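Local coordinates for capsid protein (Pseudomonas phage PP7, PDB 2QUD) that builds the T=3 icosahedral capsid from dimers, packages the viral RNA genome by binding its packaging signals, and represses translation of the viral replicase, at residues K6-S11 with Q29-K34. Residues are numbered along the deposited sequence; the frame is centred on the assembly and turned at random.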
ATOM      1  N   LYS A   6     -19.518  10.785  -0.269  1.00 18.21           N
ATOM      2  CA  LYS A   6     -18.332  10.579  -1.089  0.50 13.20           C
ATOM      3  C   LYS A   6     -18.042   9.085  -1.223  1.00 16.87           C
ATOM      4  O   LYS A   6     -18.265   8.340  -0.308  1.00 14.83           O
ATOM      5  CB  LYS A   6     -17.136  11.284  -0.433  0.50 15.04           C
ATOM      6  CG  LYS A   6     -17.243  12.804  -0.409  0.50 15.42           C
ATOM      7  CD  LYS A   6     -15.931  13.369   0.021  0.50 12.90           C
ATOM      8  CE  LYS A   6     -15.834  14.923  -0.083  0.50 21.48           C
ATOM      9  NZ  LYS A   6     -16.925  15.765   0.490  0.50 25.06           N
ATOM     10  N   THR A   7     -17.562   8.666  -2.386  1.00 13.74           N
ATOM     11  CA  THR A   7     -17.180   7.279  -2.597  1.00 15.14           C
ATOM     12  C   THR A   7     -15.791   7.158  -3.263  1.00 13.08           C
ATOM     13  O   THR A   7     -15.274   8.076  -3.875  1.00 14.21           O
ATOM     14  CB  THR A   7     -18.201   6.538  -3.514  1.00 14.40           C
ATOM     15  OG1 THR A   7     -18.200   7.157  -4.814  1.00 18.75           O
ATOM     16  CG2 THR A   7     -19.637   6.517  -2.930  1.00 14.42           C
ATOM     17  N   ILE A   8     -15.250   5.955  -3.157  1.00 14.74           N
ATOM     18  CA  ILE A   8     -14.119   5.489  -3.955  1.00 14.78           C
ATOM     19  C   ILE A   8     -14.483   4.092  -4.495  1.00 13.12           C
ATOM     20  O   ILE A   8     -15.040   3.275  -3.777  1.00 15.34           O
ATOM     21  CB  ILE A   8     -12.789   5.531  -3.182  1.00 17.43           C
ATOM     22  CG1 ILE A   8     -11.616   5.144  -4.084  1.00 16.13           C
ATOM     23  CG2 ILE A   8     -12.828   4.713  -1.935  1.00 20.13           C
ATOM     24  CD1 ILE A   8     -10.237   5.491  -3.497  1.00 21.62           C
ATOM     25  N   VAL A   9     -14.284   3.887  -5.806  1.00 16.07           N
ATOM     26  CA  VAL A   9     -14.696   2.660  -6.495  1.00 16.98           C
ATOM     27  C   VAL A   9     -13.463   1.862  -6.911  1.00 17.88           C
ATOM     28  O   VAL A   9     -12.589   2.386  -7.644  1.00 19.60           O
ATOM     29  CB  VAL A   9     -15.542   3.005  -7.722  1.00 18.98           C
ATOM     30  CG1 VAL A   9     -16.025   1.706  -8.442  1.00 20.63           C
ATOM     31  CG2 VAL A   9     -16.711   3.921  -7.334  1.00 20.10           C
ATOM     32  N   LEU A  10     -13.378   0.626  -6.426  1.00 18.24           N
ATOM     33  CA  LEU A  10     -12.309  -0.309  -6.757  1.00 18.04           C
ATOM     34  C   LEU A  10     -12.841  -1.241  -7.836  1.00 20.17           C
ATOM     35  O   LEU A  10     -13.945  -1.774  -7.705  1.00 21.86           O
ATOM     36  CB  LEU A  10     -11.878  -1.127  -5.544  1.00 18.19           C
ATOM     37  CG  LEU A  10     -11.507  -0.294  -4.289  1.00 20.93           C
ATOM     38  CD1 LEU A  10     -10.920  -1.165  -3.190  1.00 20.21           C
ATOM     39  CD2 LEU A  10     -10.583   0.860  -4.618  1.00 25.00           C
ATOM     40  N   SER A  11     -12.096  -1.373  -8.918  1.00 23.45           N
ATOM     41  CA  SER A  11     -12.428  -2.294 -10.015  0.50 22.54           C
ATOM     42  C   SER A  11     -11.530  -3.527  -9.951  1.00 28.79           C
ATOM     43  O   SER A  11     -10.323  -3.367  -9.823  1.00 27.58           O
ATOM     44  CB  SER A  11     -12.193  -1.612 -11.370  0.50 16.90           C
ATOM     45  OG  SER A  11     -13.109  -0.546 -11.611  0.50 26.62           O
ATOM     46  N   GLN A  29     -10.471  10.089   7.680  1.00 18.26           N
ATOM     47  CA  GLN A  29     -11.658   9.656   6.988  1.00 17.29           C
ATOM     48  C   GLN A  29     -11.794   8.159   7.142  1.00 17.47           C
ATOM     49  O   GLN A  29     -10.802   7.460   7.221  1.00 17.28           O
ATOM     50  CB  GLN A  29     -11.585   9.968   5.497  1.00 16.27           C
ATOM     51  CG  GLN A  29     -11.478  11.407   5.178  1.00 18.79           C
ATOM     52  CD  GLN A  29     -10.986  11.621   3.776  1.00 20.75           C
ATOM     53  OE1 GLN A  29      -9.774  11.699   3.553  1.00 22.56           O
ATOM     54  NE2 GLN A  29     -11.908  11.629   2.818  1.00 17.63           N
ATOM     55  N   ILE A  30     -13.034   7.669   7.144  1.00 18.05           N
ATOM     56  CA  ILE A  30     -13.331   6.238   7.137  1.00 15.57           C
ATOM     57  C   ILE A  30     -14.335   6.005   6.030  1.00 16.38           C
ATOM     58  O   ILE A  30     -15.348   6.744   5.943  1.00 16.17           O
ATOM     59  CB  ILE A  30     -13.877   5.710   8.489  1.00 16.46           C
ATOM     60  CG1 ILE A  30     -12.912   6.048   9.626  1.00 20.66           C
ATOM     61  CG2 ILE A  30     -14.072   4.203   8.415  1.00 20.99           C
ATOM     62  CD1 ILE A  30     -13.380   5.512  10.938  1.00 22.42           C
ATOM     63  N   PHE A  31     -14.048   5.022   5.202  1.00 16.24           N
ATOM     64  CA  PHE A  31     -14.915   4.595   4.118  1.00 14.86           C
ATOM     65  C   PHE A  31     -15.308   3.143   4.413  1.00 16.30           C
ATOM     66  O   PHE A  31     -14.470   2.360   4.910  1.00 17.71           O
ATOM     67  CB  PHE A  31     -14.241   4.621   2.739  1.00 17.03           C
ATOM     68  CG  PHE A  31     -13.861   6.015   2.236  1.00 13.03           C
ATOM     69  CD1 PHE A  31     -12.757   6.682   2.811  1.00 16.68           C
ATOM     70  CD2 PHE A  31     -14.580   6.649   1.235  1.00 15.14           C
ATOM     71  CE1 PHE A  31     -12.411   7.949   2.364  1.00 16.95           C
ATOM     72  CE2 PHE A  31     -14.236   7.907   0.802  1.00 17.65           C
ATOM     73  CZ  PHE A  31     -13.151   8.538   1.334  1.00 16.32           C
ATOM     74  N   GLU A  32     -16.549   2.760   4.115  1.00 15.67           N
ATOM     75  CA  GLU A  32     -16.977   1.390   4.311  1.00 16.63           C
ATOM     76  C   GLU A  32     -17.755   0.902   3.091  1.00 14.61           C
ATOM     77  O   GLU A  32     -18.474   1.692   2.474  1.00 15.41           O
ATOM     78  CB  GLU A  32     -17.837   1.331   5.579  1.00 25.16           C
ATOM     79  CG  GLU A  32     -18.760   0.199   5.724  1.00 31.52           C
ATOM     80  CD  GLU A  32     -19.581   0.353   6.967  1.00 33.42           C
ATOM     81  OE1 GLU A  32     -20.797   0.706   6.859  1.00 26.12           O
ATOM     82  OE2 GLU A  32     -18.969   0.122   8.022  1.00 24.14           O
ATOM     83  N   GLU A  33     -17.598  -0.388   2.774  1.00 14.76           N
ATOM     84  CA  GLU A  33     -18.393  -0.980   1.743  1.00 16.28           C
ATOM     85  C   GLU A  33     -19.780  -1.317   2.311  1.00 17.49           C
ATOM     86  O   GLU A  33     -19.908  -2.225   3.118  1.00 17.27           O
ATOM     87  CB  GLU A  33     -17.755  -2.232   1.169  1.00 19.61           C
ATOM     88  CG  GLU A  33     -18.529  -2.748  -0.001  1.00 18.98           C
ATOM     89  CD  GLU A  33     -18.025  -4.039  -0.540  1.00 23.30           C
ATOM     90  OE1 GLU A  33     -17.401  -4.814   0.214  1.00 23.08           O
ATOM     91  OE2 GLU A  33     -18.284  -4.293  -1.726  1.00 22.10           O
ATOM     92  N   LYS A  34     -20.793  -0.571   1.889  1.00 16.42           N
ATOM     93  CA  LYS A  34     -22.148  -0.708   2.446  1.00 16.48           C
ATOM     94  C   LYS A  34     -22.921  -1.826   1.782  1.00 18.55           C
ATOM     95  O   LYS A  34     -23.900  -1.585   1.065  1.00 21.14           O
ATOM     96  CB  LYS A  34     -22.897   0.615   2.377  1.00 18.22           C
ATOM     97  CG  LYS A  34     -22.258   1.665   3.218  1.00 17.64           C
ATOM     98  CD  LYS A  34     -23.162   2.894   3.241  1.00 22.51           C
ATOM     99  CE  LYS A  34     -22.691   3.934   4.218  1.00 27.16           C
ATOM    100  NZ  LYS A  34     -23.758   4.997   4.292  1.00 33.36           N
TER
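Phe-31 meets Ile-8 and the backbone of Lys-6 and Thr-7 where the N-terminal hairpin of the Leviviricetes coat protein folds over the main antiparallel sheet. Strand 15-24 pairs with both 7-12 and 29-32, so these two strands are not paired to each other; at the register Thr-7 and Phe-31 their CA atoms are 7.6 Å apart. A large side chain suits that spacing, and the ring of Phe-31, with CG anti to the carbonyl carbon (chi1 -66°), gives the largest share of the surface buried here. Ile-8, held by backbone bonding to Leu-19, answers with its beta branch: the longer arm CG1 stands anti to the backbone N, leaving CG2 to approach the ring obliquely, and the two side chains cross at about a right angle. Lys-6, an exposed residue, meets the ring through its carbonyl O, with CB only a little farther off, while the extended chain carries the ammonium group away from strand 29-32, where a charge is better hydrated than in the core. From the second subunit, Gln-112 packs on Ile-8 and Gly-124 on Lys-6, so the contact lies next to the dimer interface. The closest apolar approach is Ile-8 CG2 to Phe-31 CD2, 4.1 Å, with Lys-6 O 4.2 Å from Phe-31 CE2.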